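Local coordinates for methylated RNA-binding protein 1 (Saccharomyces cerevisiae S288c, PDB 4RCM) that recognises N6-methyladenosine in RNA through its YTH domain and destabilises PHO4 mRNA by binding the 3'-UTR, thereby regulating phosphate metabolism, at residues S16-I21 with I143-I148; K30-F33 with I37-S40; I108-N113 with T153-I158; R115-F120 with K128-S133. One frame throughout, in Å; residues are numbered along the deposited sequence.

In the fold
Contacts 1 and 2 are buried, contacts 3 and 4 only partly so, and the chemistry follows. Contact 1 is wholly apolar, a ring on strand 17-23 packed against helix 141-151. Contact 2, on the other side of the chain's centre, pairs a serine hydrogen bond with an indole that meets the methylated base; its W38 also touches I21 of the strand in contact 1. Contact 3 depends on one arginine of strand 102-112, gripped by a peripheral loop through charged and carbonyl bonds. Contact 4 joins turns beside that strand's end and packs on the helix of contact 1, I130 against I147. Contacts 1, 2 and 3 all reach the same six-stranded sheet.

Contact 1. Residues S16-I21 with I143-I148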
loop_
_atom_site.group_PDB
_atom_site.type_symbol
_atom_site.label_atom_id
_atom_site.label_comp_id
_atom_site.label_asym_id
_atom_site.label_seq_id
_atom_site.Cartn_x
_atom_site.Cartn_y
_atom_site.Cartn_z
ATOM N N SER A 16 -2.836 14.470 2.727
ATOM C CA SER A 16 -2.908 13.034 2.410
ATOM C C SER A 16 -1.969 12.230 3.304
ATOM O O SER A 16 -1.031 12.794 3.834
ATOM C CB SER A 16 -2.529 12.758 0.965
ATOM O OG SER A 16 -3.470 13.352 0.109
ATOM N N ARG A 17 -2.227 10.914 3.427
ATOM C CA ARG A 17 -1.573 10.057 4.408
ATOM C C ARG A 17 -1.094 8.774 3.764
ATOM O O ARG A 17 -1.714 8.317 2.818
ATOM C CB ARG A 17 -2.523 9.842 5.601
ATOM C CG ARG A 17 -2.626 11.132 6.417
ATOM C CD ARG A 17 -3.584 11.055 7.584
ATOM N NE ARG A 17 -3.007 10.291 8.668
ATOM C CZ ARG A 17 -3.614 10.063 9.833
ATOM N NH1 ARG A 17 -4.810 10.565 10.056
ATOM N NH2 ARG A 17 -3.002 9.349 10.773
ATOM N N PHE A 18 0.075 8.289 4.209
ATOM C CA PHE A 18 0.754 7.116 3.626
ATOM C C PHE A 18 1.003 6.080 4.707
ATOM O O PHE A 18 1.579 6.402 5.751
ATOM C CB PHE A 18 2.113 7.508 3.049
ATOM C CG PHE A 18 2.036 8.484 1.923
ATOM C CD1 PHE A 18 1.902 8.046 0.629
ATOM C CD2 PHE A 18 2.113 9.855 2.166
ATOM C CE1 PHE A 18 1.794 8.945 -0.404
ATOM C CE2 PHE A 18 2.042 10.761 1.122
ATOM C CZ PHE A 18 1.906 10.305 -0.177
ATOM N N PHE A 19 0.657 4.826 4.417
ATOM C CA PHE A 19 0.932 3.705 5.316
ATOM C C PHE A 19 1.516 2.560 4.559
ATOM O O PHE A 19 1.195 2.362 3.380
ATOM C CB PHE A 19 -0.342 3.193 5.955
ATOM C CG PHE A 19 -1.075 4.226 6.724
ATOM C CD1 PHE A 19 -2.008 5.027 6.091
ATOM C CD2 PHE A 19 -0.836 4.404 8.071
ATOM C CE1 PHE A 19 -2.691 6.010 6.774
ATOM C CE2 PHE A 19 -1.528 5.360 8.774
ATOM C CZ PHE A 19 -2.456 6.163 8.133
ATOM N N VAL A 20 2.348 1.779 5.238
ATOM C CA VAL A 20 2.853 0.531 4.673
ATOM C C VAL A 20 1.829 -0.572 4.940
ATOM O O VAL A 20 1.206 -0.578 5.995
ATOM C CB VAL A 20 4.231 0.128 5.248
ATOM C CG1 VAL A 20 4.565 -1.329 4.972
ATOM C CG2 VAL A 20 5.301 1.011 4.654
ATOM N N ILE A 21 1.705 -1.507 3.988
ATOM C CA ILE A 21 0.874 -2.751 4.166
ATOM C C ILE A 21 1.859 -3.902 4.037
ATOM O O ILE A 21 2.619 -3.957 3.054
ATOM C CB ILE A 21 -0.268 -2.910 3.122
ATOM C CG1 ILE A 21 -1.284 -1.781 3.231
ATOM C CG2 ILE A 21 -1.007 -4.250 3.288
ATOM C CD1 ILE A 21 -2.090 -1.731 4.515
ATOM N N ILE A 143 8.131 12.060 2.756
ATOM C CA ILE A 143 8.821 10.812 2.417
ATOM C C ILE A 143 7.914 10.008 1.471
ATOM O O ILE A 143 8.368 9.461 0.447
ATOM C CB ILE A 143 9.094 9.902 3.662
ATOM C CG1 ILE A 143 9.801 10.644 4.820
ATOM C CG2 ILE A 143 9.905 8.676 3.264
ATOM C CD1 ILE A 143 11.063 11.290 4.424
ATOM N N GLY A 144 6.625 9.904 1.801
ATOM C CA GLY A 144 5.726 9.180 0.921
ATOM C C GLY A 144 5.706 9.681 -0.503
ATOM O O GLY A 144 5.711 8.886 -1.470
ATOM N N ILE A 145 5.721 11.007 -0.649
ATOM C CA ILE A 145 5.695 11.608 -1.963
ATOM C C ILE A 145 6.964 11.228 -2.708
ATOM O O ILE A 145 6.955 10.877 -3.924
ATOM C CB ILE A 145 5.580 13.169 -1.884
ATOM C CG1 ILE A 145 4.174 13.585 -1.446
ATOM C CG2 ILE A 145 5.933 13.795 -3.207
ATOM C CD1 ILE A 145 3.079 13.268 -2.456
ATOM N N SER A 146 8.087 11.314 -2.027
ATOM C CA SER A 146 9.358 10.960 -2.713
ATOM C C SER A 146 9.353 9.474 -3.123
ATOM O O SER A 146 9.861 9.126 -4.186
ATOM C CB SER A 146 10.569 11.300 -1.841
ATOM O OG SER A 146 10.631 10.441 -0.724
ATOM N N ILE A 147 8.765 8.587 -2.312
ATOM C CA ILE A 147 8.662 7.183 -2.708
ATOM C C ILE A 147 7.691 6.994 -3.911
ATOM O O ILE A 147 7.987 6.244 -4.837
ATOM C CB ILE A 147 8.368 6.235 -1.529
ATOM C CG1 ILE A 147 9.489 6.312 -0.482
ATOM C CG2 ILE A 147 8.363 4.781 -2.013
ATOM C CD1 ILE A 147 9.062 5.900 0.913
ATOM N N ILE A 148 6.551 7.687 -3.917
ATOM C CA ILE A 148 5.660 7.636 -5.095
ATOM C C ILE A 148 6.443 7.998 -6.342
ATOM O O ILE A 148 6.284 7.338 -7.365
ATOM C CB ILE A 148 4.436 8.568 -4.970
ATOM C CG1 ILE A 148 3.529 8.070 -3.861
ATOM C CG2 ILE A 148 3.652 8.623 -6.262
ATOM C CD1 ILE A 148 2.838 6.732 -4.179
#
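One face of the F18 ring lies flat against the backbone of G144: CA of G144 sits 3.8 Å from the centroid of the F18 ring and only 7° off its normal, which defines a CH-pi contact over the ring centre. At the far end of the ring, CG1 of I148 comes in obliquely, 4.0 Å from CE1 of F18, and the delta methyl CD1 of I145 touches CZ of F18 at 3.9 Å. The F18 side chain leaves the strand with CG anti to the carbonyl carbon (chi1 -63°), and its ring projects between the sheet and the helix. Here helix 141-151 packs on the mixed sheet of the YTH domain: the axes of strand 17-21 and helix 143-148 approach to 9.0 Å at 71°, a distance bridged by the ring alone on the strand side. A beta carbon at G144 would point into that ring, so the close approach is consistent with the absence of a side chain at G144. Replacing F18 by an alanine is likely to leave CA of G144 without its aromatic partner and to open a gap beside I145 and I148. F62 and I139, from the two neighbouring strands, also pack against the F18 side chain.

Contact 2. Residues K30-F33 with I37-S40. With nucleotides of chain C.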
loop_
_atom_site.group_PDB
_atom_site.type_symbol
_atom_site.label_atom_id
_atom_site.label_comp_id
_atom_site.label_asym_id
_atom_site.label_seq_id
_atom_site.Cartn_x
_atom_site.Cartn_y
_atom_site.Cartn_z
ATOM N N LYS A 30 -2.173 -10.260 -5.103
ATOM C CA LYS A 30 -2.823 -10.480 -6.386
ATOM C C LYS A 30 -4.335 -10.438 -6.287
ATOM O O LYS A 30 -5.006 -9.780 -7.121
ATOM C CB LYS A 30 -2.393 -11.790 -6.974
ATOM C CG LYS A 30 -0.978 -11.789 -7.474
ATOM C CD LYS A 30 -0.597 -13.185 -7.899
ATOM C CE LYS A 30 0.890 -13.321 -8.214
ATOM N NZ LYS A 30 1.220 -13.592 -9.625
ATOM N N ARG A 31 -4.861 -11.124 -5.280
ATOM C CA ARG A 31 -6.267 -11.137 -5.026
ATOM C C ARG A 31 -6.829 -9.795 -4.698
ATOM O O ARG A 31 -7.969 -9.526 -5.057
ATOM C CB ARG A 31 -6.619 -12.095 -3.906
ATOM C CG ARG A 31 -6.508 -13.534 -4.366
ATOM C CD ARG A 31 -7.170 -14.466 -3.387
ATOM N NE ARG A 31 -6.804 -15.850 -3.688
ATOM C CZ ARG A 31 -6.959 -16.870 -2.845
ATOM N NH1 ARG A 31 -6.577 -18.079 -3.217
ATOM N NH2 ARG A 31 -7.478 -16.691 -1.630
ATOM N N SER A 32 -6.065 -8.969 -3.974
ATOM C CA SER A 32 -6.407 -7.577 -3.748
ATOM C C SER A 32 -6.475 -6.822 -5.067
ATOM O O SER A 32 -7.350 -6.022 -5.302
ATOM C CB SER A 32 -5.378 -6.887 -2.835
ATOM O OG SER A 32 -5.736 -5.522 -2.502
ATOM N N PHE A 33 -5.542 -7.076 -5.937
ATOM C CA PHE A 33 -5.530 -6.360 -7.178
ATOM C C PHE A 33 -6.754 -6.671 -8.028
ATOM O O PHE A 33 -7.345 -5.766 -8.602
ATOM C CB PHE A 33 -4.258 -6.659 -7.976
ATOM C CG PHE A 33 -4.292 -6.071 -9.330
ATOM C CD1 PHE A 33 -3.917 -4.751 -9.540
ATOM C CD2 PHE A 33 -4.737 -6.832 -10.408
ATOM C CE1 PHE A 33 -3.999 -4.181 -10.801
ATOM C CE2 PHE A 33 -4.820 -6.277 -11.666
ATOM C CZ PHE A 33 -4.454 -4.951 -11.865
ATOM N N ILE A 37 -10.214 -5.049 -3.021
ATOM C CA ILE A 37 -10.336 -4.851 -1.595
ATOM C C ILE A 37 -9.067 -5.226 -0.837
ATOM O O ILE A 37 -8.147 -5.838 -1.384
ATOM C CB ILE A 37 -11.497 -5.631 -1.028
ATOM C CG1 ILE A 37 -11.276 -7.144 -1.171
ATOM C CG2 ILE A 37 -12.751 -5.254 -1.764
ATOM C CD1 ILE A 37 -12.327 -7.971 -0.402
ATOM N N TRP A 38 -9.035 -4.807 0.429
ATOM C CA TRP A 38 -8.028 -5.220 1.375
ATOM C C TRP A 38 -8.634 -5.277 2.759
ATOM O O TRP A 38 -9.658 -4.619 3.048
ATOM C CB TRP A 38 -6.797 -4.287 1.359
ATOM C CG TRP A 38 -5.658 -4.842 2.181
ATOM C CD1 TRP A 38 -5.223 -4.382 3.381
ATOM C CD2 TRP A 38 -4.877 -6.022 1.891
ATOM N NE1 TRP A 38 -4.159 -5.142 3.825
ATOM C CE2 TRP A 38 -3.939 -6.168 2.939
ATOM C CE3 TRP A 38 -4.843 -6.934 0.817
ATOM C CZ2 TRP A 38 -2.990 -7.194 2.962
ATOM C CZ3 TRP A 38 -3.882 -7.983 0.849
ATOM C CH2 TRP A 38 -2.961 -8.077 1.915
ATOM N N SER A 39 -8.061 -6.155 3.577
ATOM C CA SER A 39 -8.393 -6.273 5.013
ATOM C C SER A 39 -7.073 -6.344 5.758
ATOM O O SER A 39 -6.173 -7.126 5.370
ATOM C CB SER A 39 -9.173 -7.566 5.338
ATOM O OG SER A 39 -10.553 -7.519 4.978
ATOM N N SER A 40 -6.931 -5.523 6.789
ATOM C CA SER A 40 -5.787 -5.637 7.746
ATOM C C SER A 40 -6.334 -6.427 8.925
ATOM O O SER A 40 -7.339 -7.104 8.771
ATOM C CB SER A 40 -5.277 -4.261 8.222
ATOM O OG SER A 40 -3.967 -4.347 8.871
ATOM C C2 6MZ C 3 -1.982 -11.429 4.661
ATOM C C4 6MZ C 3 -1.640 -9.828 6.365
ATOM C C5 6MZ C 3 -2.935 -9.205 6.056
ATOM N N9 6MZ C 3 -1.111 -9.099 7.366
ATOM N N3 6MZ C 3 -1.220 -10.928 5.638
ATOM N N1 6MZ C 3 -3.187 -10.914 4.330
ATOM C C6 6MZ C 3 -3.721 -9.840 4.955
ATOM N N6 6MZ C 3 -4.944 -9.353 4.643
ATOM C C9 6MZ C 3 -5.849 -10.030 3.741
ATOM N N7 6MZ C 3 -3.109 -8.160 6.914
ATOM C C8 6MZ C 3 -1.989 -8.122 7.705
ATOM O "O5'" 6MZ C 3 0.120 -9.411 12.783
ATOM C "C5'" 6MZ C 3 -0.530 -9.689 11.519
ATOM C "C4'" 6MZ C 3 0.492 -9.761 10.376
ATOM O "O4'" 6MZ C 3 -0.129 -10.266 9.175
ATOM C "C1'" 6MZ C 3 0.215 -9.464 8.016
ATOM C "C2'" 6MZ C 3 1.173 -8.389 8.563
ATOM O "O2'" 6MZ C 3 2.568 -8.751 8.370
ATOM C "C3'" 6MZ C 3 1.135 -8.403 10.050
ATOM O "O3'" 6MZ C 3 2.524 -8.253 10.453
#
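Two side chains whose first torsions are both extended bring helix 26-35 and strand 37-38 together: S32 holds OG anti to the backbone N (chi1 -176°), next to the carbonyl of I37, and W38 holds CG likewise (chi1 -171°), which swings its indole back toward the helix. The hydroxyl of S32 donates to O of I37 with an OG to O distance of 2.7 Å. It does not lie on a lone pair of that oxygen, since the donor stands well out of the carbonyl plane. CB of the same serine packs obliquely against the six-membered part of the indole, 3.7 Å from CE3 of W38. S32 thus bonds the carbonyl of I37 and packs against the indole of the next residue, and its OG has a further hydrogen-bond partner in NE1 of W106.

The indole forms part of the pocket for methylated adenine, the aromatic cage that defines YTH domains. N6 of the 6MZ3 nucleotide of chain C lies 3.4 Å above the indole plane, offset toward the rim, and CZ2 of W38 is its closest ring atom. The methyl carbon C9 of that nucleotide is 4.1 Å from CZ3 of W38. W92, assigned to the site by similarity, meets W38 edge to face, as does F65.

Beyond the indole, the backbone reads the modified amine directly. N6 of 6MZ3 of chain C donates to O of S39 at 2.6 Å, and the N-H...O angle of 160° makes this a nearly straight bond. CA of S40 comes within 3.8 Å of N7 of the same base.

Contact 3. Residues I108-N113 with T153-I158; sequences IVRDIN and TQDSDI
The guanidinium of R110 reaches T153 through NH1 and D155 through NH2, and NE is satisfied within its own strand. NH1 donates to O of T153 at 2.7 Å, with the acceptor near the guanidinium plane and the donor in the carbonyl plane. The same nitrogen also bonds O of F151, the last residue of helix 141-151. NH2 forms a salt bridge with D155, meeting the anti lone pair of OD2 at 3.1 Å; the two flat groups are turned 63° apart, so the pairing is one bond rather than a two-pronged one. A water makes a weak bond to NH2 and donates to OD1 of D157. NE turns back to donate at 2.9 Å to O of D111, from well above that carbonyl's plane.

Strand 102-112 belongs to the mixed sheet of the YTH domain, and the partner loop follows helix 141-151, running through a type I turn from D155 to I158. I158 brings CD1 over one face of the guanidinium, 3.6 Å from CZ of R110. CD1 of I112 lies over the opposite face, so the flat group is sandwiched between two methyls. Bends at chi2 and chi3 (94° and 44°) fold the arginine into this slot. A methionine in its place would probably leave the carboxylate of D155 without its charge partner and the carbonyl of T153 without this donor. OG1 of T153 bonds O of N149, back in helix 141-151.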
loop_
_atom_site.group_PDB
_atom_site.type_symbol
_atom_site.label_atom_id
_atom_site.label_comp_id
_atom_site.label_asym_id
_atom_site.label_seq_id
_atom_site.Cartn_x
_atom_site.Cartn_y
_atom_site.Cartn_z
ATOM N N ILE A 108 -0.578 1.993 -8.855
ATOM C CA ILE A 108 0.729 1.591 -9.418
ATOM C C ILE A 108 1.072 0.128 -9.156
ATOM O O ILE A 108 0.986 -0.347 -8.048
ATOM C CB ILE A 108 1.898 2.458 -8.871
ATOM C CG1 ILE A 108 1.739 3.910 -9.277
ATOM C CG2 ILE A 108 3.285 1.930 -9.364
ATOM C CD1 ILE A 108 2.518 4.878 -8.398
ATOM N N VAL A 109 1.551 -0.590 -10.192
ATOM C CA VAL A 109 1.865 -2.001 -10.033
ATOM C C VAL A 109 3.192 -2.214 -10.717
ATOM O O VAL A 109 3.246 -2.128 -11.935
ATOM C CB VAL A 109 0.815 -2.915 -10.689
ATOM C CG1 VAL A 109 1.223 -4.383 -10.575
ATOM C CG2 VAL A 109 -0.539 -2.696 -10.054
ATOM N N ARG A 110 4.247 -2.353 -9.907
ATOM C CA ARG A 110 5.600 -2.584 -10.356
ATOM C C ARG A 110 6.446 -2.761 -9.105
ATOM O O ARG A 110 6.118 -2.264 -8.053
ATOM C CB ARG A 110 6.170 -1.442 -11.199
ATOM C CG ARG A 110 6.148 -0.039 -10.566
ATOM C CD ARG A 110 7.420 0.405 -9.813
ATOM N NE ARG A 110 8.685 0.106 -10.513
ATOM C CZ ARG A 110 9.392 0.943 -11.276
ATOM N NH1 ARG A 110 8.983 2.187 -11.552
ATOM N NH2 ARG A 110 10.503 0.506 -11.818
ATOM N N ASP A 111 7.525 -3.485 -9.226
ATOM C CA ASP A 111 8.436 -3.687 -8.077
ATOM C C ASP A 111 9.457 -2.549 -7.967
ATOM O O ASP A 111 9.920 -2.019 -8.946
ATOM C CB ASP A 111 9.178 -5.024 -8.217
ATOM C CG ASP A 111 8.278 -6.239 -7.968
ATOM O OD1 ASP A 111 7.088 -6.126 -7.525
ATOM O OD2 ASP A 111 8.777 -7.356 -8.223
ATOM N N ILE A 112 9.787 -2.184 -6.758
ATOM C CA ILE A 112 10.956 -1.364 -6.516
ATOM C C ILE A 112 11.957 -2.250 -5.738
ATOM O O ILE A 112 11.578 -2.876 -4.754
ATOM C CB ILE A 112 10.568 -0.111 -5.724
ATOM C CG1 ILE A 112 9.763 0.876 -6.598
ATOM C CG2 ILE A 112 11.790 0.529 -5.075
ATOM C CD1 ILE A 112 10.393 1.380 -7.891
ATOM N N ASN A 113 13.221 -2.315 -6.166
ATOM C CA ASN A 113 14.212 -3.112 -5.417
ATOM C C ASN A 113 14.435 -2.570 -3.987
ATOM O O ASN A 113 14.528 -1.376 -3.810
ATOM C CB ASN A 113 15.536 -3.152 -6.170
ATOM C CG ASN A 113 15.385 -3.692 -7.586
ATOM O OD1 ASN A 113 14.616 -4.631 -7.840
ATOM N ND2 ASN A 113 16.118 -3.100 -8.519
ATOM N N THR A 153 8.768 6.167 -11.847
ATOM C CA THR A 153 9.840 6.255 -12.828
ATOM C C THR A 153 9.719 5.129 -13.860
ATOM O O THR A 153 9.636 3.955 -13.502
ATOM C CB THR A 153 11.213 6.192 -12.183
ATOM O OG1 THR A 153 11.316 7.230 -11.206
ATOM C CG2 THR A 153 12.333 6.376 -13.257
ATOM N N GLN A 154 9.748 5.498 -15.137
ATOM C CA GLN A 154 9.597 4.541 -16.225
ATOM C C GLN A 154 10.960 3.891 -16.491
ATOM O O GLN A 154 11.555 4.140 -17.517
ATOM C CB GLN A 154 9.066 5.247 -17.488
ATOM C CG GLN A 154 10.105 6.038 -18.279
ATOM N N ASP A 155 11.455 3.092 -15.530
ATOM C CA ASP A 155 12.808 2.491 -15.607
ATOM C C ASP A 155 12.839 1.419 -16.667
ATOM O O ASP A 155 11.852 0.680 -16.855
ATOM C CB ASP A 155 13.196 1.829 -14.281
ATOM C CG ASP A 155 13.398 2.821 -13.151
ATOM O OD1 ASP A 155 14.353 3.603 -13.251
ATOM O OD2 ASP A 155 12.620 2.811 -12.155
ATOM N N SER A 156 13.989 1.265 -17.322
ATOM C CA SER A 156 14.083 0.322 -18.432
ATOM C C SER A 156 14.013 -1.153 -17.973
ATOM O O SER A 156 13.591 -2.023 -18.739
ATOM C CB SER A 156 15.330 0.601 -19.272
ATOM O OG SER A 156 16.493 0.712 -18.475
ATOM N N ASP A 157 14.387 -1.410 -16.715
ATOM C CA ASP A 157 14.319 -2.760 -16.108
ATOM C C ASP A 157 12.968 -3.057 -15.404
ATOM O O ASP A 157 12.864 -4.032 -14.657
ATOM C CB ASP A 157 15.475 -2.935 -15.072
ATOM C CG ASP A 157 15.469 -1.853 -13.959
ATOM O OD1 ASP A 157 14.525 -1.030 -13.898
ATOM O OD2 ASP A 157 16.416 -1.817 -13.138
ATOM N N ILE A 158 11.944 -2.238 -15.633
ATOM C CA ILE A 158 10.735 -2.336 -14.796
ATOM C C ILE A 158 10.126 -3.738 -14.824
ATOM O O ILE A 158 10.019 -4.326 -15.872
ATOM C CB ILE A 158 9.669 -1.305 -15.200
ATOM C CG1 ILE A 158 8.496 -1.331 -14.215
ATOM C CG2 ILE A 158 9.161 -1.574 -16.616
ATOM C CD1 ILE A 158 7.655 -0.059 -14.270
HETATM O O HOH W 1 12.768 -0.929 -11.567
#

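Contact 4. Residues R115-F120 with K128-S133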
loop_
_atom_site.group_PDB
_atom_site.type_symbol
_atom_site.label_atom_id
_atom_site.label_comp_id
_atom_site.label_asym_id
_atom_site.label_seq_id
_atom_site.Cartn_x
_atom_site.Cartn_y
_atom_site.Cartn_z
ATOM N N ARG A 115 17.029 -2.532 -2.340
ATOM C CA ARG A 115 18.302 -1.832 -2.355
ATOM C C ARG A 115 18.082 -0.321 -2.422
ATOM O O ARG A 115 18.667 0.426 -1.646
ATOM C CB ARG A 115 19.155 -2.305 -3.539
ATOM N N SER A 116 17.230 0.120 -3.347
ATOM C CA SER A 116 16.947 1.555 -3.522
ATOM C C SER A 116 15.831 2.132 -2.586
ATOM O O SER A 116 15.582 3.329 -2.615
ATOM C CB SER A 116 16.679 1.873 -5.011
ATOM O OG SER A 116 16.277 0.721 -5.712
ATOM N N LEU A 117 15.190 1.307 -1.749
ATOM C CA LEU A 117 14.290 1.829 -0.673
ATOM C C LEU A 117 14.921 1.971 0.729
ATOM O O LEU A 117 14.283 2.529 1.665
ATOM C CB LEU A 117 13.047 0.941 -0.542
ATOM C CG LEU A 117 11.920 1.077 -1.544
ATOM C CD1 LEU A 117 10.895 -0.023 -1.253
ATOM C CD2 LEU A 117 11.274 2.464 -1.529
ATOM N N LYS A 118 16.139 1.460 0.908
ATOM C CA LYS A 118 16.808 1.525 2.220
ATOM C C LYS A 118 17.137 2.945 2.670
ATOM O O LYS A 118 17.134 3.246 3.885
ATOM C CB LYS A 118 18.090 0.686 2.213
ATOM C CG LYS A 118 17.841 -0.804 2.410
ATOM C CD LYS A 118 19.042 -1.630 1.957
ATOM C CE LYS A 118 18.882 -3.092 2.299
ATOM N NZ LYS A 118 20.162 -3.798 2.032
ATOM N N ARG A 119 17.402 3.811 1.689
ATOM C CA ARG A 119 17.610 5.252 1.907
ATOM C C ARG A 119 16.570 5.958 2.768
ATOM O O ARG A 119 16.900 6.953 3.404
ATOM C CB ARG A 119 17.643 5.972 0.552
ATOM N N PHE A 120 15.311 5.493 2.758
ATOM C CA PHE A 120 14.213 6.202 3.448
ATOM C C PHE A 120 14.014 5.815 4.889
ATOM O O PHE A 120 13.571 4.699 5.187
ATOM C CB PHE A 120 12.923 5.968 2.706
ATOM C CG PHE A 120 12.982 6.431 1.305
ATOM C CD1 PHE A 120 12.737 7.761 0.998
ATOM C CD2 PHE A 120 13.344 5.573 0.302
ATOM C CE1 PHE A 120 12.817 8.203 -0.302
ATOM C CE2 PHE A 120 13.431 6.004 -1.006
ATOM C CZ PHE A 120 13.158 7.318 -1.319
ATOM N N LYS A 128 14.360 3.811 11.571
ATOM C CA LYS A 128 14.732 2.654 10.723
ATOM C C LYS A 128 14.370 2.883 9.239
ATOM O O LYS A 128 13.470 3.678 8.916
ATOM C CB LYS A 128 14.020 1.400 11.240
ATOM C CG LYS A 128 14.480 0.920 12.618
ATOM C CD LYS A 128 13.298 0.369 13.404
ATOM C CE LYS A 128 13.717 -0.432 14.636
ATOM N NZ LYS A 128 14.316 -1.733 14.270
ATOM N N PRO A 129 15.041 2.181 8.334
ATOM C CA PRO A 129 14.590 2.243 6.963
ATOM C C PRO A 129 13.138 1.768 6.799
ATOM O O PRO A 129 12.633 0.985 7.638
ATOM C CB PRO A 129 15.497 1.278 6.248
ATOM C CG PRO A 129 16.736 1.252 7.089
ATOM C CD PRO A 129 16.271 1.392 8.485
ATOM N N ILE A 130 12.504 2.215 5.711
ATOM C CA ILE A 130 11.128 1.837 5.413
ATOM C C ILE A 130 10.924 0.307 5.263
ATOM O O ILE A 130 9.872 -0.227 5.587
ATOM C CB ILE A 130 10.571 2.595 4.174
ATOM C CG1 ILE A 130 9.041 2.469 4.126
ATOM C CG2 ILE A 130 11.217 2.103 2.900
ATOM C CD1 ILE A 130 8.411 3.319 3.040
ATOM N N THR A 131 11.937 -0.370 4.799
ATOM C CA THR A 131 11.904 -1.835 4.690
ATOM C C THR A 131 11.731 -2.596 6.031
ATOM O O THR A 131 11.410 -3.805 6.023
ATOM C CB THR A 131 13.190 -2.306 4.035
ATOM O OG1 THR A 131 14.298 -1.691 4.704
ATOM C CG2 THR A 131 13.217 -1.905 2.563
ATOM N N HIS A 132 11.940 -1.902 7.159
ATOM C CA HIS A 132 11.684 -2.450 8.507
ATOM C C HIS A 132 10.293 -2.167 9.080
ATOM O O HIS A 132 9.991 -2.550 10.235
ATOM C CB HIS A 132 12.717 -1.890 9.492
ATOM C CG HIS A 132 14.114 -2.335 9.218
ATOM N ND1 HIS A 132 14.934 -2.810 10.209
ATOM C CD2 HIS A 132 14.827 -2.400 8.073
ATOM C CE1 HIS A 132 16.106 -3.131 9.687
ATOM N NE2 HIS A 132 16.063 -2.905 8.392
ATOM N N SER A 133 9.438 -1.499 8.302
ATOM C CA SER A 133 8.130 -1.124 8.788
ATOM C C SER A 133 7.281 -2.357 9.004
ATOM O O SER A 133 7.332 -3.312 8.232
ATOM C CB SER A 133 7.416 -0.182 7.794
ATOM O OG SER A 133 8.260 0.887 7.434
#
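I130 turns its two branches to different neighbours at the base of the small antiparallel hairpin 121-122/128-129, where a type I turn from L117 to F120 leads into one strand and a short 3-10 segment, 130-132, follows the other. Its gamma methyl, CG2, sits between its own backbone N and carbonyl carbon, and from there it points at the turn, 3.3 Å from O of L117. CG2 of I130 also touches CB of L117 at 4.1 Å and CB of F120 at 4.2 Å, bridging the first and last residues of that turn. CG1 of I130 extends instead, opposite the backbone N (chi1 -165°), and the side chain packs on I147 of helix 141-151 and on V20.

P129, one residue earlier, is directed to another part of the turn: its CB lies against O of K118 at 3.5 Å, on the more exposed side. CB of L117 is also met by T131, whose CG2 approaches to 4.2 Å; both residues rest on F73. The F120 ring turns away from I130 and packs on I143 and S146 of helix 141-151.

The backbone ties these side chains together. N of I130 lies 2.8 Å from O of F120, a bond bent to 134° at the hydrogen. The same oxygen is met by a CA-H...O contact from CA of P129 at 3.2 Å, so two adjacent residues of 128-133 address one acceptor. Just after the 3-10 segment, N and OG of S133 both bond O of I130, OG at 2.7 Å.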